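Local coordinates for protein beta-N-acetylhexosaminidase (Thermotoga neapolitana, PDB 5BZA) that probably hydrolyses terminal non-reducing N-acetylhexosamine residues from N-acetyl-beta-hexosaminides, as a metal-binding member of glycoside hydrolase family 3, at residues B[222-225]-B[226-229]; B[296-299]-B[300-303]. All coordinates share one frame; numbering follows the deposited sequence.

Contact 1 (B[222-225]-B[226-229]); sequences TLSK and KLIT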
ATOM      1  N   THR B 222      10.555  -6.743  31.897  1.00  9.94           N
ATOM      2  CA  THR B 222       9.403  -7.593  31.575  1.00 12.15           C
ATOM      3  C   THR B 222       8.963  -8.448  32.748  1.00 12.39           C
ATOM      4  O   THR B 222       7.785  -8.686  32.968  1.00 13.36           O
ATOM      5  CB  THR B 222       9.714  -8.476  30.350  1.00 14.17           C
ATOM      6  OG1 THR B 222      10.065  -7.626  29.243  1.00 10.80           O
ATOM      7  CG2 THR B 222       8.507  -9.373  29.965  1.00  9.94           C
ATOM      8  N   LEU B 223       9.931  -8.899  33.516  1.00 13.24           N
ATOM      9  CA  LEU B 223       9.686  -9.790  34.652  1.00 17.23           C
ATOM     10  C   LEU B 223       9.852  -9.120  36.014  1.00 16.17           C
ATOM     11  O   LEU B 223       9.955  -9.804  37.022  1.00 14.28           O
ATOM     12  CB  LEU B 223      10.632 -10.997  34.582  1.00 17.61           C
ATOM     13  CG  LEU B 223      10.577 -11.687  33.220  1.00 17.21           C
ATOM     14  CD1 LEU B 223      11.516 -12.882  33.218  1.00 17.48           C
ATOM     15  CD2 LEU B 223       9.152 -12.071  32.880  1.00 19.63           C
ATOM     16  N   SER B 224       9.897  -7.788  36.028  1.00 14.91           N
ATOM     17  CA  SER B 224      10.217  -7.052  37.245  1.00 14.34           C
ATOM     18  C   SER B 224       8.996  -6.414  37.897  1.00 14.21           C
ATOM     19  O   SER B 224       8.456  -5.424  37.387  1.00 12.86           O
ATOM     20  CB  SER B 224      11.258  -5.973  36.944  1.00 12.60           C
ATOM     21  OG  SER B 224      11.325  -5.034  38.010  1.00 13.74           O
ATOM     22  N   LYS B 225       8.593  -6.965  39.039  1.00 14.30           N
ATOM     23  CA  LYS B 225       7.473  -6.430  39.814  1.00 16.35           C
ATOM     24  C   LYS B 225       7.759  -5.005  40.289  1.00 16.96           C
ATOM     25  O   LYS B 225       6.860  -4.170  40.424  1.00 15.93           O
ATOM     26  CB  LYS B 225       7.185  -7.313  41.031  1.00 17.66           C
ATOM     27  CG  LYS B 225       6.004  -6.817  41.862  1.00 18.68           C
ATOM     28  CD  LYS B 225       5.684  -7.757  43.021  1.00 26.40           C
ATOM     29  CE  LYS B 225       5.399  -9.196  42.574  1.00 24.88           C
ATOM     30  NZ  LYS B 225       4.831 -10.012  43.710  1.00 26.14           N
ATOM     31  N   LYS B 226       9.023  -4.699  40.502  1.00 18.06           N
ATOM     32  CA  LYS B 226       9.305  -3.359  40.936  1.00 21.83           C
ATOM     33  C   LYS B 226       9.023  -2.397  39.792  1.00 18.28           C
ATOM     34  O   LYS B 226       8.260  -1.450  39.955  1.00 17.89           O
ATOM     35  CB  LYS B 226      10.742  -3.250  41.421  1.00 17.46           C
ATOM     36  CG  LYS B 226      11.139  -1.860  41.906  1.00 18.78           C
ATOM     37  CD  LYS B 226      12.538  -1.901  42.530  1.00 23.76           C
ATOM     38  CE  LYS B 226      12.929  -0.556  43.145  1.00 25.00           C
ATOM     39  NZ  LYS B 226      11.827  -0.002  44.019  1.00 40.57           N
ATOM     40  N   LEU B 227       9.544  -2.703  38.615  1.00 15.13           N
ATOM     41  CA  LEU B 227       9.405  -1.805  37.473  1.00 16.75           C
ATOM     42  C   LEU B 227       7.951  -1.744  36.970  1.00 13.23           C
ATOM     43  O   LEU B 227       7.468  -0.669  36.633  1.00 11.80           O
ATOM     44  CB  LEU B 227      10.358  -2.250  36.340  1.00 13.92           C
ATOM     45  CG  LEU B 227      11.829  -1.842  36.564  1.00 10.28           C
ATOM     46  CD1 LEU B 227      12.795  -2.533  35.607  1.00 12.93           C
ATOM     47  CD2 LEU B 227      12.013  -0.349  36.524  1.00 13.65           C
ATOM     48  N   ILE B 228       7.240  -2.865  36.922  1.00 15.60           N
ATOM     49  CA  ILE B 228       5.888  -2.797  36.358  1.00 18.29           C
ATOM     50  C   ILE B 228       4.845  -2.382  37.416  1.00 15.98           C
ATOM     51  O   ILE B 228       3.977  -1.564  37.135  1.00 16.23           O
ATOM     52  CB  ILE B 228       5.482  -4.130  35.681  1.00 12.79           C
ATOM     53  CG1 ILE B 228       6.463  -4.491  34.585  1.00 12.50           C
ATOM     54  CG2 ILE B 228       4.049  -4.061  35.113  1.00 15.95           C
ATOM     55  CD1 ILE B 228       6.264  -5.907  34.106  1.00 12.85           C
ATOM     56  N   THR B 229       4.926  -2.903  38.647  1.00 21.17           N
ATOM     57  CA  THR B 229       3.922  -2.486  39.647  1.00 19.41           C
ATOM     58  C   THR B 229       4.309  -1.176  40.344  1.00 17.98           C
ATOM     59  O   THR B 229       3.540  -0.208  40.330  1.00 19.69           O
ATOM     60  CB  THR B 229       3.674  -3.542  40.757  1.00 20.26           C
ATOM     61  OG1 THR B 229       3.298  -4.798  40.181  1.00 19.67           O
ATOM     62  CG2 THR B 229       2.534  -3.058  41.676  1.00 19.88           C
TER
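Ser224 is the N-cap of helix 225-235, and its hydroxyl oxygen receives the backbone N-H of Leu227 in the capping bond that opens the helix. The evidence is geometric: Leu227 N lies 3.0 Å from Ser224 OG, with an N-H...O angle of 166°. A first torsion of 165° places OG opposite the serine's own nitrogen, within reach of the N-H of Leu227. The same oxygen is hydrogen-bonded to OD2 of Asp217, so the cap is tied to the preceding loop as well. Beneath it, Ser224 O takes the N-H of Ile228 at 2.9 Å, a nearly straight bond, and Leu227 CB packs 3.4 Å from Ser224 OG.

One residue on, Thr229 N reaches Lys225 O at 2.9 Å, but the bond is clearly bent. The helix has a wider, pi-type turn at 226-229. Lys225 and Thr229 run alongside each other, Lys225 CG standing 3.8 Å from Thr229 OG1, which gives its own hydrogen bond to Ala268 O on helix 258-268. On the buried side Ile228 reaches back along the chain: with CG1 beside its backbone N (chi1 -58°), CD1 arrives 3.4 Å from Thr222 O.

Helix 225-235 belongs to the crossover between parallel strands 205-208 and 241-243 of the barrel. Thr222, whose OG1 bonds to His210 and Thr208, has its side chain about 5 Å from that of Asp245, a cadmium ligand together with His161. Chemically, Ser224 OG spans the helix end and an acidic loop residue; being an acceptor for Leu227, it is likely to turn its own proton to Asp217, which would fix the hydroxyl's rotation and satisfy a buried polar atom with two partners.

Contact 2 (B[296-299]-B[300-303]); sequences SIER and GKVE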
ATOM      1  N   SER B 296       0.660 -20.524  42.082  1.00 30.34           N
ATOM      2  CA  SER B 296       1.867 -19.705  41.898  1.00 28.90           C
ATOM      3  C   SER B 296       1.557 -18.357  41.222  1.00 30.54           C
ATOM      4  O   SER B 296       2.432 -17.490  41.138  1.00 32.63           O
ATOM      5  CB  SER B 296       2.891 -20.446  41.039  1.00 29.93           C
ATOM      6  OG  SER B 296       2.974 -21.804  41.406  1.00 30.43           O
ATOM      7  N   ILE B 297       0.313 -18.203  40.751  1.00 29.00           N
ATOM      8  CA  ILE B 297      -0.208 -16.974  40.171  1.00 23.38           C
ATOM      9  C   ILE B 297      -1.536 -16.660  40.836  1.00 26.43           C
ATOM     10  O   ILE B 297      -2.435 -17.508  40.852  1.00 30.05           O
ATOM     11  CB  ILE B 297      -0.399 -17.083  38.598  1.00 26.45           C
ATOM     12  CG1 ILE B 297       0.966 -17.069  37.886  1.00 25.56           C
ATOM     13  CG2 ILE B 297      -1.269 -15.932  38.033  1.00 21.43           C
ATOM     14  CD1 ILE B 297       0.884 -17.074  36.348  1.00 22.72           C
ATOM     15  N   GLU B 298      -1.645 -15.464  41.420  1.00 25.28           N
ATOM     16  CA  GLU B 298      -2.884 -15.007  42.049  1.00 29.68           C
ATOM     17  C   GLU B 298      -4.020 -14.885  41.017  1.00 28.65           C
ATOM     18  O   GLU B 298      -3.831 -14.283  39.950  1.00 27.87           O
ATOM     19  CB  GLU B 298      -2.691 -13.654  42.747  1.00 26.75           C
ATOM     20  CG  GLU B 298      -3.854 -13.309  43.676  1.00 33.72           C
ATOM     21  CD  GLU B 298      -3.876 -11.853  44.113  1.00 39.01           C
ATOM     22  OE1 GLU B 298      -2.958 -11.087  43.740  1.00 34.31           O
ATOM     23  OE2 GLU B 298      -4.839 -11.469  44.820  1.00 47.48           O
ATOM     24  N   ARG B 299      -5.194 -15.427  41.341  1.00 30.57           N
ATOM     25  CA  ARG B 299      -6.337 -15.377  40.431  1.00 28.72           C
ATOM     26  C   ARG B 299      -6.747 -13.945  40.136  1.00 31.95           C
ATOM     27  O   ARG B 299      -7.141 -13.626  39.011  1.00 29.88           O
ATOM     28  CB  ARG B 299      -7.554 -16.100  41.014  1.00 34.95           C
ATOM     29  CG  ARG B 299      -8.745 -16.152  40.061  1.00 38.35           C
ATOM     30  CD  ARG B 299      -9.995 -16.691  40.751  1.00 50.96           C
ATOM     31  NE  ARG B 299     -10.722 -15.586  41.403  1.00 50.95           N
ATOM     32  CZ  ARG B 299     -11.752 -15.739  42.232  1.00 58.55           C
ATOM     33  NH1 ARG B 299     -12.194 -16.956  42.538  1.00 63.95           N
ATOM     34  NH2 ARG B 299     -12.334 -14.671  42.757  1.00 62.80           N
ATOM     35  N   GLY B 300      -6.676 -13.091  41.163  1.00 36.34           N
ATOM     36  CA  GLY B 300      -7.084 -11.699  41.034  1.00 32.23           C
ATOM     37  C   GLY B 300      -6.387 -10.993  39.880  1.00 32.93           C
ATOM     38  O   GLY B 300      -6.983 -10.163  39.181  1.00 32.82           O
ATOM     39  N   LYS B 301      -5.120 -11.347  39.670  1.00 27.75           N
ATOM     40  CA  LYS B 301      -4.308 -10.722  38.640  1.00 23.76           C
ATOM     41  C   LYS B 301      -4.739 -11.181  37.240  1.00 25.24           C
ATOM     42  O   LYS B 301      -4.886 -10.354  36.325  1.00 25.95           O
ATOM     43  CB  LYS B 301      -2.849 -11.044  38.883  1.00 23.92           C
ATOM     44  CG  LYS B 301      -2.337 -10.321  40.080  1.00 25.48           C
ATOM     45  CD  LYS B 301      -0.911 -10.690  40.381  1.00 21.55           C
ATOM     46  CE  LYS B 301      -0.509 -10.100  41.722  1.00 22.66           C
ATOM     47  NZ  LYS B 301       0.491 -10.996  42.294  1.00 26.69           N
ATOM     48  N   VAL B 302      -4.953 -12.484  37.086  1.00 19.45           N
ATOM     49  CA  VAL B 302      -5.440 -13.034  35.825  1.00 24.04           C
ATOM     50  C   VAL B 302      -6.761 -12.403  35.476  1.00 22.94           C
ATOM     51  O   VAL B 302      -6.966 -12.002  34.335  1.00 20.98           O
ATOM     52  CB  VAL B 302      -5.606 -14.565  35.851  1.00 19.82           C
ATOM     53  CG1 VAL B 302      -6.163 -15.044  34.532  1.00 23.47           C
ATOM     54  CG2 VAL B 302      -4.285 -15.231  36.096  1.00 17.66           C
ATOM     55  N   GLU B 303      -7.636 -12.278  36.475  1.00 26.65           N
ATOM     56  CA  GLU B 303      -8.953 -11.659  36.302  1.00 26.65           C
ATOM     57  C   GLU B 303      -8.908 -10.165  35.929  1.00 28.07           C
ATOM     58  O   GLU B 303      -9.695  -9.703  35.084  1.00 28.42           O
ATOM     59  CB  GLU B 303      -9.777 -11.850  37.572  1.00 37.51           C
ATOM     60  CG  GLU B 303     -11.219 -11.372  37.459  1.00 44.15           C
ATOM     61  CD  GLU B 303     -11.909 -11.285  38.811  1.00 57.58           C
ATOM     62  OE1 GLU B 303     -11.295 -11.710  39.831  1.00 59.77           O
ATOM     63  OE2 GLU B 303     -13.062 -10.789  38.847  1.00 62.56           O
TER
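The carboxylate of Glu298 is met by the extended chain of Lys301, which crosses the glutamate side chain at about a right angle; with CG beside its backbone N (chi1 -71°) and the chain extended beyond, CE comes to 3.3 Å from OE1. The second charged pair is looser: the Arg299 guanidinium has Glu303 OE1 obliquely placed, 4.2 Å from NE, favourable in charge but too far for a salt bridge. Both pairs decorate the N-terminal turn of helix 299-314, in the TIM-barrel-type domain, with Glu298 as N-cap residue.

Lys301 NZ, whose position is uncertain, forms a long salt bridge with Glu298 OE1 (3.7 Å) and another, apparently the stronger, with Glu267 OE1 on helix 258-268; Glu267 OE2 accepts the backbone N-H of Glu298. With an alanine here instead of Lys301, the carboxylates of Glu298 and Glu267 would probably both lose the positive charge that bridges them.

Backbone bonds define the turn. Lys301 N donates to Glu298 O at 3.2 Å, bent to 138°, whereas Glu303 N meets Arg299 O at 2.9 Å and 167°. Glu303 has been seen as a zinc ligand in a crystal structure of this protein; no metal is bound to it in this chain.

Ile297, just before the N-cap, and Val302, four residues beyond it, form a hydrophobic staple: their side chains cross roughly perpendicularly, CG2 to CG2, at 3.7 Å.

Overall arrangement
Both contacts are helix N-termini within the glycoside hydrolase family 3 N-terminal domain, and they follow in series: contact 1 starts helix 225-235, and contact 2, some 70 residues later, starts helix 299-314. Their centres lie about 16 Å apart and their nearest atoms about 5 Å, without touching. The element they share is helix 258-268: its end supplies Ala268 to contact 1, and Ile266 and Glu267 to contact 2. Contact 1 also lies near the cadmium ligands, the Thr222 side chain being about 5 Å from that of Asp245 and about 8 Å from that of His161, whereas contact 2 packs on helix 281-293. Neighbouring helix starts on the same side of the domain are thus tied to one intervening helix.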